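Local coordinates for protein group 3 allergen SMIPP-S YvT004A06 (Sarcoptes scabiei type hominis, PDB 3H7T) that has the fold of a trypsin-like serine protease but is an inactivated scabies mite paralogue, probably without proteolytic activity, and binds zinc ions in the crystal, at residues 155-164 with 203-213; 142-152 with 169-180. All coordinates share one frame; numbering follows the deposited sequence.

Contact 1 of 2, residues 155-164 with 203-213. With ZN (zinc ion), chain F.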
loop_
_atom_site.group_PDB
_atom_site.type_symbol
_atom_site.label_atom_id
_atom_site.label_comp_id
_atom_site.label_asym_id
_atom_site.label_seq_id
_atom_site.Cartn_x
_atom_site.Cartn_y
_atom_site.Cartn_z
ATOM N N GLN A 155 0.859 3.072 -22.290
ATOM C CA GLN A 155 -0.166 2.020 -22.175
ATOM C C GLN A 155 -1.492 2.533 -21.603
ATOM O O GLN A 155 -2.563 2.218 -22.126
ATOM C CB GLN A 155 0.313 0.868 -21.277
ATOM C CG GLN A 155 1.549 0.101 -21.726
ATOM C CD GLN A 155 1.871 -1.037 -20.770
ATOM O OE1 GLN A 155 0.995 -1.831 -20.418
ATOM N NE2 GLN A 155 3.123 -1.110 -20.331
ATOM N N TYR A 156 -1.416 3.280 -20.501
ATOM C CA TYR A 156 -2.601 3.880 -19.881
ATOM C C TYR A 156 -3.268 4.907 -20.801
ATOM O O TYR A 156 -4.501 5.045 -20.807
ATOM C CB TYR A 156 -2.240 4.521 -18.535
ATOM C CG TYR A 156 -2.313 3.577 -17.349
ATOM C CD1 TYR A 156 -1.431 2.491 -17.228
ATOM C CD2 TYR A 156 -3.261 3.773 -16.339
ATOM C CE1 TYR A 156 -1.508 1.618 -16.139
ATOM C CE2 TYR A 156 -3.342 2.906 -15.242
ATOM C CZ TYR A 156 -2.464 1.835 -15.150
ATOM O OH TYR A 156 -2.545 0.982 -14.069
ATOM N N LYS A 157 -2.450 5.621 -21.575
ATOM C CA LYS A 157 -2.947 6.616 -22.528
ATOM C C LYS A 157 -3.874 6.004 -23.585
ATOM O O LYS A 157 -4.764 6.693 -24.090
ATOM C CB LYS A 157 -1.783 7.347 -23.209
ATOM C CG LYS A 157 -2.180 8.615 -23.954
ATOM C CD LYS A 157 -0.968 9.273 -24.612
ATOM N N GLN A 158 -3.656 4.722 -23.906
ATOM C CA GLN A 158 -4.475 3.976 -24.873
ATOM C C GLN A 158 -5.966 3.990 -24.532
ATOM O O GLN A 158 -6.815 3.973 -25.425
ATOM C CB GLN A 158 -4.018 2.514 -24.957
ATOM C CG GLN A 158 -2.761 2.252 -25.767
ATOM C CD GLN A 158 -2.327 0.794 -25.699
ATOM O OE1 GLN A 158 -1.187 0.490 -25.353
ATOM N NE2 GLN A 158 -3.243 -0.119 -26.025
ATOM N N ILE A 159 -6.276 3.996 -23.238
ATOM C CA ILE A 159 -7.662 4.047 -22.782
ATOM C C ILE A 159 -7.928 5.365 -22.053
ATOM O O ILE A 159 -8.805 5.447 -21.195
ATOM C CB ILE A 159 -8.049 2.810 -21.925
ATOM C CG1 ILE A 159 -7.197 2.714 -20.654
ATOM C CG2 ILE A 159 -7.939 1.529 -22.754
ATOM C CD1 ILE A 159 -7.830 1.870 -19.569
ATOM N N GLU A 160 -7.158 6.391 -22.428
ATOM C CA GLU A 160 -7.229 7.736 -21.836
ATOM C C GLU A 160 -7.141 7.727 -20.304
ATOM O O GLU A 160 -7.890 8.435 -19.627
ATOM C CB GLU A 160 -8.498 8.482 -22.303
ATOM C CG GLU A 160 -8.924 8.204 -23.747
ATOM C CD GLU A 160 -8.357 9.188 -24.755
ATOM O OE1 GLU A 160 -9.122 9.607 -25.654
ATOM O OE2 GLU A 160 -7.159 9.542 -24.660
ATOM N N ALA A 161 -6.232 6.925 -19.753
ATOM C CA ALA A 161 -6.090 6.833 -18.299
ATOM C C ALA A 161 -4.732 7.349 -17.832
ATOM O O ALA A 161 -4.348 7.161 -16.676
ATOM C CB ALA A 161 -6.324 5.390 -17.822
ATOM N N ASP A 162 -4.021 8.012 -18.736
ATOM C CA ASP A 162 -2.667 8.491 -18.459
ATOM C C ASP A 162 -2.578 9.484 -17.293
ATOM O O ASP A 162 -1.496 9.709 -16.767
ATOM C CB ASP A 162 -2.026 9.070 -19.729
ATOM C CG ASP A 162 -2.919 10.077 -20.434
ATOM O OD1 ASP A 162 -2.479 11.233 -20.565
ATOM O OD2 ASP A 162 -4.051 9.718 -20.860
ATOM N N LYS A 163 -3.715 10.042 -16.881
ATOM C CA LYS A 163 -3.787 10.966 -15.736
ATOM C C LYS A 163 -3.364 10.332 -14.400
ATOM O O LYS A 163 -2.968 11.044 -13.472
ATOM C CB LYS A 163 -5.205 11.541 -15.594
ATOM C CG LYS A 163 -6.228 10.523 -15.042
ATOM C CD LYS A 163 -7.522 11.164 -14.583
ATOM C CE LYS A 163 -8.571 11.143 -15.672
ATOM N NZ LYS A 163 -9.876 11.615 -15.140
ATOM N N TYR A 164 -3.473 9.007 -14.297
ATOM C CA TYR A 164 -3.082 8.290 -13.078
ATOM C C TYR A 164 -1.576 8.084 -12.947
ATOM O O TYR A 164 -1.093 7.751 -11.857
ATOM C CB TYR A 164 -3.792 6.929 -12.984
ATOM C CG TYR A 164 -5.305 7.028 -12.939
ATOM C CD1 TYR A 164 -5.945 7.794 -11.962
ATOM C CD2 TYR A 164 -6.090 6.359 -13.873
ATOM C CE1 TYR A 164 -7.336 7.890 -11.919
ATOM C CE2 TYR A 164 -7.486 6.443 -13.837
ATOM C CZ TYR A 164 -8.097 7.214 -12.860
ATOM O OH TYR A 164 -9.469 7.306 -12.819
ATOM N N ILE A 203 -6.994 1.226 -8.735
ATOM C CA ILE A 203 -7.802 2.076 -9.602
ATOM C C ILE A 203 -9.012 1.275 -10.081
ATOM O O ILE A 203 -8.911 0.444 -10.985
ATOM C CB ILE A 203 -6.988 2.633 -10.792
ATOM C CG1 ILE A 203 -5.679 3.272 -10.291
ATOM C CG2 ILE A 203 -7.825 3.634 -11.590
ATOM C CD1 ILE A 203 -4.677 3.640 -11.401
ATOM N N SER A 204 -10.160 1.530 -9.464
ATOM C CA SER A 204 -11.356 0.724 -9.711
ATOM C C SER A 204 -11.755 0.676 -11.194
ATOM O O SER A 204 -12.289 -0.324 -11.649
ATOM C CB SER A 204 -12.517 1.194 -8.830
ATOM O OG SER A 204 -12.802 2.562 -9.045
ATOM N N SER A 205 -11.463 1.732 -11.951
ATOM C CA SER A 205 -11.841 1.756 -13.369
ATOM C C SER A 205 -10.924 0.933 -14.282
ATOM O O SER A 205 -11.268 0.680 -15.434
ATOM C CB SER A 205 -11.997 3.191 -13.891
ATOM O OG SER A 205 -10.753 3.869 -13.974
ATOM N N MET A 206 -9.775 0.501 -13.770
ATOM C CA MET A 206 -8.794 -0.188 -14.597
ATOM C C MET A 206 -9.053 -1.693 -14.719
ATOM O O MET A 206 -9.241 -2.380 -13.712
ATOM C CB MET A 206 -7.369 0.082 -14.103
ATOM C CG MET A 206 -6.888 1.527 -14.319
ATOM S SD MET A 206 -6.880 2.109 -16.032
ATOM C CE MET A 206 -5.731 0.944 -16.760
ATOM N N PRO A 207 -9.076 -2.206 -15.961
ATOM C CA PRO A 207 -9.107 -3.651 -16.165
ATOM C C PRO A 207 -7.704 -4.226 -16.019
ATOM O O PRO A 207 -6.742 -3.468 -15.875
ATOM C CB PRO A 207 -9.571 -3.778 -17.617
ATOM C CG PRO A 207 -8.976 -2.577 -18.277
ATOM C CD PRO A 207 -9.058 -1.473 -17.245
ATOM N N SER A 208 -7.583 -5.550 -16.061
ATOM C CA SER A 208 -6.264 -6.176 -16.089
ATOM C C SER A 208 -5.561 -5.944 -17.430
ATOM O O SER A 208 -6.123 -5.321 -18.344
ATOM C CB SER A 208 -6.342 -7.669 -15.739
ATOM O OG SER A 208 -7.143 -8.383 -16.660
ATOM N N GLU A 209 -4.334 -6.459 -17.525
ATOM C CA GLU A 209 -3.421 -6.291 -18.672
ATOM C C GLU A 209 -2.618 -4.994 -18.619
ATOM O O GLU A 209 -1.696 -4.804 -19.410
ATOM C CB GLU A 209 -4.118 -6.458 -20.037
ATOM C CG GLU A 209 -4.840 -7.786 -20.237
ATOM C CD GLU A 209 -3.926 -8.998 -20.221
ATOM O OE1 GLU A 209 -2.927 -9.019 -20.972
ATOM O OE2 GLU A 209 -4.226 -9.952 -19.473
ATOM N N PHE A 210 -2.964 -4.106 -17.691
ATOM C CA PHE A 210 -2.179 -2.898 -17.464
ATOM C C PHE A 210 -1.365 -3.119 -16.194
ATOM O O PHE A 210 -1.817 -3.831 -15.291
ATOM C CB PHE A 210 -3.076 -1.666 -17.313
ATOM C CG PHE A 210 -3.914 -1.357 -18.539
ATOM C CD1 PHE A 210 -3.545 -0.341 -19.407
ATOM C CD2 PHE A 210 -5.076 -2.082 -18.815
ATOM C CE1 PHE A 210 -4.314 -0.039 -20.533
ATOM C CE2 PHE A 210 -5.845 -1.789 -19.945
ATOM C CZ PHE A 210 -5.456 -0.770 -20.804
ATOM N N PRO A 211 -0.158 -2.525 -16.117
ATOM C CA PRO A 211 0.611 -2.620 -14.878
ATOM C C PRO A 211 -0.144 -1.990 -13.714
ATOM O O PRO A 211 -0.907 -1.043 -13.912
ATOM C CB PRO A 211 1.864 -1.786 -15.176
ATOM C CG PRO A 211 2.004 -1.810 -16.638
ATOM C CD PRO A 211 0.598 -1.838 -17.184
ATOM N N SER A 212 0.078 -2.496 -12.512
ATOM C CA SER A 212 -0.504 -1.896 -11.319
ATOM C C SER A 212 0.259 -0.628 -10.902
ATOM O O SER A 212 1.413 -0.438 -11.275
ATOM C CB SER A 212 -0.539 -2.910 -10.167
ATOM O OG SER A 212 -1.370 -4.003 -10.512
ATOM N N VAL A 213 -0.385 0.214 -10.102
ATOM C CA VAL A 213 0.180 1.515 -9.740
ATOM C C VAL A 213 0.509 1.590 -8.250
ATOM O O VAL A 213 -0.296 1.195 -7.390
ATOM C CB VAL A 213 -0.783 2.658 -10.187
ATOM C CG1 VAL A 213 -0.334 4.032 -9.664
ATOM C CG2 VAL A 213 -0.895 2.666 -11.711
HETATM ZN ZN ZN F . -2.980 -11.714 -19.875
HETATM O O HOH W 1 0.767 -4.795 -18.937
HETATM O O HOH W 2 -2.277 -11.420 -21.696
#
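Tyr156 reaches across from the helix 149-157 to put its phenol among Met206, Phe210, Pro211 and Val213. Its OH donates to the carbonyl O of Pro211 (OH-O 2.6 Å), which lies at the ring edge; the donor sits nearly on the carbonyl's own line (174° at O), so the phenol has a polar anchor inside an apolar setting. One ring face takes the Met206 methyl, with CE 3.8 Å from the Tyr156 ring centroid, and SD stands obliquely beside the ring in a Met-aromatic contact. Successive bends at chi2 and chi3 fold that methyl back to lie over a face of the Phe210 ring as well. Phe210 points its edge at the same face of Tyr156 in a T-shaped pair, planes at 73°, while its far corner CZ meets Ile159 CD1 (3.8 Å).

Two pieces of the second half of the trypsin-like fold meet here: the end of the helix and the loop running into strand 212-216. A Schellman motif, with Glu160 at positive phi, turns the chain off the helix toward Tyr164. That ring receives Ile203 CG2 over one face, 3.9 Å from its centroid, and has Lys163 CG over the opposite one. At the other end Gln155 OE1 rests against Pro211 CD (3.3 Å), water 1 bridges it weakly to Glu209 O, and Glu209 OE2 binds the zinc ion, which Glu178 and water 2 also bind.

Contact 2 of 2, residues 142-152 with 169-180. With ZN (zinc ion), chain F.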
loop_
_atom_site.group_PDB
_atom_site.type_symbol
_atom_site.label_atom_id
_atom_site.label_comp_id
_atom_site.label_asym_id
_atom_site.label_seq_id
_atom_site.Cartn_x
_atom_site.Cartn_y
_atom_site.Cartn_z
ATOM N N ALA A 142 3.763 -11.462 -3.888
ATOM C CA ALA A 142 4.306 -11.617 -5.232
ATOM C C ALA A 142 5.440 -10.634 -5.483
ATOM O O ALA A 142 5.502 -9.554 -4.877
ATOM C CB ALA A 142 3.218 -11.457 -6.291
ATOM N N ASN A 143 6.336 -11.021 -6.384
ATOM C CA ASN A 143 7.282 -10.085 -6.950
ATOM C C ASN A 143 6.692 -9.459 -8.208
ATOM O O ASN A 143 6.341 -10.160 -9.164
ATOM C CB ASN A 143 8.640 -10.751 -7.203
ATOM C CG ASN A 143 9.549 -10.706 -5.967
ATOM O OD1 ASN A 143 9.321 -11.415 -4.993
ATOM N ND2 ASN A 143 10.557 -9.836 -5.995
ATOM N N PHE A 144 6.543 -8.136 -8.171
ATOM C CA PHE A 144 6.053 -7.356 -9.301
ATOM C C PHE A 144 7.253 -6.764 -10.028
ATOM O O PHE A 144 8.061 -6.039 -9.412
ATOM C CB PHE A 144 5.197 -6.184 -8.804
ATOM C CG PHE A 144 3.786 -6.548 -8.397
ATOM C CD1 PHE A 144 2.702 -5.959 -9.045
ATOM C CD2 PHE A 144 3.539 -7.419 -7.330
ATOM C CE1 PHE A 144 1.389 -6.255 -8.676
ATOM C CE2 PHE A 144 2.229 -7.723 -6.936
ATOM C CZ PHE A 144 1.142 -7.146 -7.616
ATOM N N THR A 145 7.358 -7.028 -11.329
ATOM C CA THR A 145 8.412 -6.433 -12.156
ATOM C C THR A 145 8.089 -4.987 -12.494
ATOM O O THR A 145 7.018 -4.686 -13.024
ATOM C CB THR A 145 8.655 -7.218 -13.462
ATOM O OG1 THR A 145 8.751 -8.608 -13.163
ATOM C CG2 THR A 145 9.956 -6.763 -14.132
ATOM N N VAL A 146 9.028 -4.102 -12.178
ATOM C CA VAL A 146 8.864 -2.670 -12.392
ATOM C C VAL A 146 8.864 -2.331 -13.891
ATOM O O VAL A 146 9.742 -2.756 -14.648
ATOM C CB VAL A 146 9.928 -1.846 -11.587
ATOM C CG1 VAL A 146 9.898 -0.367 -11.971
ATOM C CG2 VAL A 146 9.696 -2.009 -10.062
ATOM N N VAL A 147 7.850 -1.582 -14.304
ATOM C CA VAL A 147 7.680 -1.171 -15.689
ATOM C C VAL A 147 8.095 0.297 -15.800
ATOM O O VAL A 147 7.696 1.118 -14.974
ATOM C CB VAL A 147 6.201 -1.335 -16.131
ATOM C CG1 VAL A 147 5.970 -0.785 -17.539
ATOM C CG2 VAL A 147 5.771 -2.818 -16.056
ATOM N N ASP A 148 8.880 0.614 -16.828
ATOM C CA ASP A 148 9.265 1.992 -17.130
ATOM C C ASP A 148 8.075 2.959 -17.105
ATOM O O ASP A 148 7.065 2.714 -17.770
ATOM C CB ASP A 148 9.938 2.042 -18.503
ATOM C CG ASP A 148 10.390 3.429 -18.864
ATOM O OD1 ASP A 148 11.433 3.865 -18.336
ATOM O OD2 ASP A 148 9.688 4.085 -19.661
ATOM N N ARG A 149 8.194 4.050 -16.340
ATOM C CA ARG A 149 7.090 5.019 -16.198
ATOM C C ARG A 149 6.526 5.549 -17.522
ATOM O O ARG A 149 5.306 5.572 -17.709
ATOM C CB ARG A 149 7.492 6.190 -15.297
ATOM C CG ARG A 149 6.363 7.197 -15.045
ATOM C CD ARG A 149 6.713 8.226 -13.974
ATOM N NE ARG A 149 6.979 7.628 -12.662
ATOM C CZ ARG A 149 8.199 7.456 -12.148
ATOM N NH1 ARG A 149 9.276 7.827 -12.830
ATOM N NH2 ARG A 149 8.349 6.906 -10.953
ATOM N N LYS A 150 7.408 5.977 -18.432
ATOM C CA LYS A 150 6.971 6.433 -19.749
ATOM C C LYS A 150 6.177 5.359 -20.505
ATOM O O LYS A 150 5.107 5.637 -21.054
ATOM C CB LYS A 150 8.162 6.909 -20.596
ATOM C CG LYS A 150 7.748 7.594 -21.903
ATOM C CD LYS A 150 6.891 8.822 -21.625
ATOM C CE LYS A 150 6.381 9.454 -22.911
ATOM N NZ LYS A 150 5.525 10.635 -22.621
ATOM N N SER A 151 6.708 4.140 -20.519
ATOM C CA SER A 151 6.059 3.019 -21.189
ATOM C C SER A 151 4.693 2.695 -20.562
ATOM O O SER A 151 3.715 2.425 -21.276
ATOM C CB SER A 151 6.990 1.798 -21.195
ATOM O OG SER A 151 6.245 0.593 -21.176
ATOM N N CYS A 152 4.623 2.757 -19.235
ATOM C CA CYS A 152 3.361 2.554 -18.513
ATOM C C CYS A 152 2.347 3.648 -18.837
ATOM O O CYS A 152 1.183 3.357 -19.092
ATOM C CB CYS A 152 3.619 2.489 -17.010
ATOM S SG CYS A 152 2.169 2.293 -15.950
ATOM N N VAL A 169 4.236 8.185 -8.689
ATOM C CA VAL A 169 3.989 6.740 -8.728
ATOM C C VAL A 169 5.007 6.017 -9.586
ATOM O O VAL A 169 5.663 6.627 -10.436
ATOM C CB VAL A 169 2.539 6.364 -9.207
ATOM C CG1 VAL A 169 1.483 6.907 -8.237
ATOM C CG2 VAL A 169 2.269 6.810 -10.650
ATOM N N PHE A 170 5.138 4.713 -9.355
ATOM C CA PHE A 170 5.805 3.829 -10.302
ATOM C C PHE A 170 4.868 2.689 -10.659
ATOM O O PHE A 170 3.889 2.432 -9.945
ATOM C CB PHE A 170 7.154 3.317 -9.765
ATOM C CG PHE A 170 7.051 2.364 -8.604
ATOM C CD1 PHE A 170 6.888 0.992 -8.818
ATOM C CD2 PHE A 170 7.162 2.830 -7.298
ATOM C CE1 PHE A 170 6.813 0.099 -7.735
ATOM C CE2 PHE A 170 7.086 1.946 -6.204
ATOM C CZ PHE A 170 6.923 0.579 -6.424
ATOM N N CYS A 171 5.155 2.022 -11.774
ATOM C CA CYS A 171 4.297 0.949 -12.271
ATOM C C CYS A 171 5.020 -0.369 -12.114
ATOM O O CYS A 171 6.243 -0.432 -12.282
ATOM C CB CYS A 171 3.959 1.165 -13.748
ATOM S SG CYS A 171 2.982 2.661 -14.091
ATOM N N ALA A 172 4.263 -1.415 -11.787
ATOM C CA ALA A 172 4.818 -2.748 -11.658
ATOM C C ALA A 172 3.756 -3.805 -11.910
ATOM O O ALA A 172 2.557 -3.560 -11.720
ATOM C CB ALA A 172 5.475 -2.938 -10.286
ATOM N N GLY A 173 4.217 -4.972 -12.353
ATOM C CA GLY A 173 3.347 -6.077 -12.718
ATOM C C GLY A 173 2.747 -5.866 -14.094
ATOM O O GLY A 173 3.344 -5.214 -14.962
ATOM N N GLY A 174 1.556 -6.414 -14.297
ATOM C CA GLY A 174 0.890 -6.307 -15.580
ATOM C C GLY A 174 1.054 -7.590 -16.362
ATOM O O GLY A 174 1.339 -8.643 -15.781
ATOM N N GLU A 175 0.895 -7.484 -17.681
ATOM C CA GLU A 175 0.913 -8.628 -18.595
ATOM C C GLU A 175 2.200 -9.462 -18.556
ATOM O O GLU A 175 2.144 -10.679 -18.681
ATOM C CB GLU A 175 0.628 -8.171 -20.030
ATOM C CG GLU A 175 0.456 -9.326 -21.027
ATOM C CD GLU A 175 -0.131 -8.895 -22.361
ATOM O OE1 GLU A 175 0.091 -7.740 -22.784
ATOM O OE2 GLU A 175 -0.822 -9.723 -22.989
ATOM N N TYR A 176 3.345 -8.802 -18.392
ATOM C CA TYR A 176 4.636 -9.495 -18.345
ATOM C C TYR A 176 4.669 -10.585 -17.261
ATOM O O TYR A 176 5.037 -11.730 -17.538
ATOM C CB TYR A 176 5.773 -8.484 -18.153
ATOM C CG TYR A 176 7.161 -9.093 -18.126
ATOM C CD1 TYR A 176 7.785 -9.517 -19.302
ATOM C CD2 TYR A 176 7.859 -9.230 -16.924
ATOM C CE1 TYR A 176 9.062 -10.073 -19.283
ATOM C CE2 TYR A 176 9.144 -9.786 -16.894
ATOM C CZ TYR A 176 9.736 -10.204 -18.078
ATOM O OH TYR A 176 11.001 -10.754 -18.062
ATOM N N ASP A 177 4.257 -10.226 -16.047
ATOM C CA ASP A 177 4.226 -11.154 -14.908
ATOM C C ASP A 177 2.915 -11.937 -14.810
ATOM O O ASP A 177 2.871 -12.998 -14.181
ATOM C CB ASP A 177 4.360 -10.391 -13.585
ATOM C CG ASP A 177 5.638 -9.588 -13.469
ATOM O OD1 ASP A 177 6.682 -10.015 -14.007
ATOM O OD2 ASP A 177 5.592 -8.531 -12.799
ATOM N N GLU A 178 1.849 -11.387 -15.394
ATOM C CA GLU A 178 0.470 -11.783 -15.080
ATOM C C GLU A 178 0.240 -11.673 -13.560
ATOM O O GLU A 178 -0.261 -12.589 -12.909
ATOM C CB GLU A 178 0.138 -13.174 -15.645
ATOM C CG GLU A 178 -1.249 -13.279 -16.269
ATOM C CD GLU A 178 -1.484 -12.293 -17.399
ATOM O OE1 GLU A 178 -2.215 -11.308 -17.180
ATOM O OE2 GLU A 178 -0.948 -12.492 -18.508
ATOM N N THR A 179 0.621 -10.520 -13.017
ATOM C CA THR A 179 0.606 -10.264 -11.582
ATOM C C THR A 179 -0.029 -8.885 -11.382
ATOM O O THR A 179 0.366 -7.932 -12.040
ATOM C CB THR A 179 2.058 -10.301 -11.016
ATOM O OG1 THR A 179 2.617 -11.601 -11.238
ATOM C CG2 THR A 179 2.083 -10.039 -9.547
ATOM N N TYR A 180 -1.027 -8.790 -10.499
ATOM C CA TYR A 180 -1.809 -7.553 -10.357
ATOM C C TYR A 180 -2.242 -7.284 -8.921
ATOM O O TYR A 180 -2.453 -8.212 -8.134
ATOM C CB TYR A 180 -3.072 -7.602 -11.232
ATOM C CG TYR A 180 -2.846 -7.941 -12.694
ATOM C CD1 TYR A 180 -2.647 -6.933 -13.636
ATOM C CD2 TYR A 180 -2.870 -9.271 -13.140
ATOM C CE1 TYR A 180 -2.455 -7.233 -14.978
ATOM C CE2 TYR A 180 -2.670 -9.585 -14.482
ATOM C CZ TYR A 180 -2.459 -8.554 -15.396
ATOM O OH TYR A 180 -2.265 -8.842 -16.731
HETATM ZN ZN ZN F . -2.980 -11.714 -19.875
HETATM O O HOH W 3 6.223 -6.117 -15.524
HETATM O O HOH W 4 7.613 2.994 -13.184
HETATM O O HOH W 2 -2.277 -11.420 -21.696
#
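Phe144 lies with one ring face under the methyl of Thr179, CG2 standing 3.6 Å from the ring centroid, while Ala172 O and the backbone carbon of Tyr180 border its edge. The Tyr176 ring presents its edge to Thr145 OG1. Arg149 also works edge-on: NE (2.8 Å) and NH2 (2.7 Å) both donate to Val169 O, which lies within 2° of the guanidinium plane. With CG anti to the backbone N and a bend at chi3, the arginine curls back from the first turn of its helix to make this side-on grip; a salt bridge from NH2 to Asp113 further fixes the group.

Thr145 holds Asp177 by two bonds, one to each carboxylate oxygen: N to OD2 (2.7 Å) and OG1 to OD1 (2.6 Å), where the hydroxyl meets the syn lone pair of OD1. The carboxylate is thus pinned to the strand, and the turn carrying it, which contains a G1 bulge at Gly174, Glu178 and Thr179, is tied down there. Backbone bonds from Gly173 N to Thr145 O (2.9 Å) and Val147 N to Cys171 O join the two segments, with water 4 linking Val147 O to Cys171 N. The Cys152-Cys171 disulfide fastens the helix to strand 169-172, and Asp148 caps that helix through Ser151 N.

Glu178 OE2 binds the zinc ion at 2.6 Å, and its OE1 takes the hydroxyl of Tyr180. Segments 142-147 and 169-172 run antiparallel but strongly splayed, their directions 125° apart, within the curled sheet of the second barrel: strand 119-124 pairs with the far side of 140-147, strand 212-216 adjoins 169-172, and Phe214 meets both Phe144 and Phe170.

Contact 2 is the more buried of the two and belongs to the sheet itself, joined by strand hydrogen bonds, a disulfide and a carboxylate grip; contact 1 is partly exposed and rests mainly on aromatic and methionine packing around a single phenol bond. Helix 149-157 serves both, its start in 142-152 and its end in 155-164. Strands 169-172 and 212-216 are neighbours in one sheet, and Ser212 N probably bonds to Ala172 O where the contacts meet. At the surface the same zinc ion takes one glutamate from each contact; the ion and water 2 probably ease the close approach of Glu175 and Glu209.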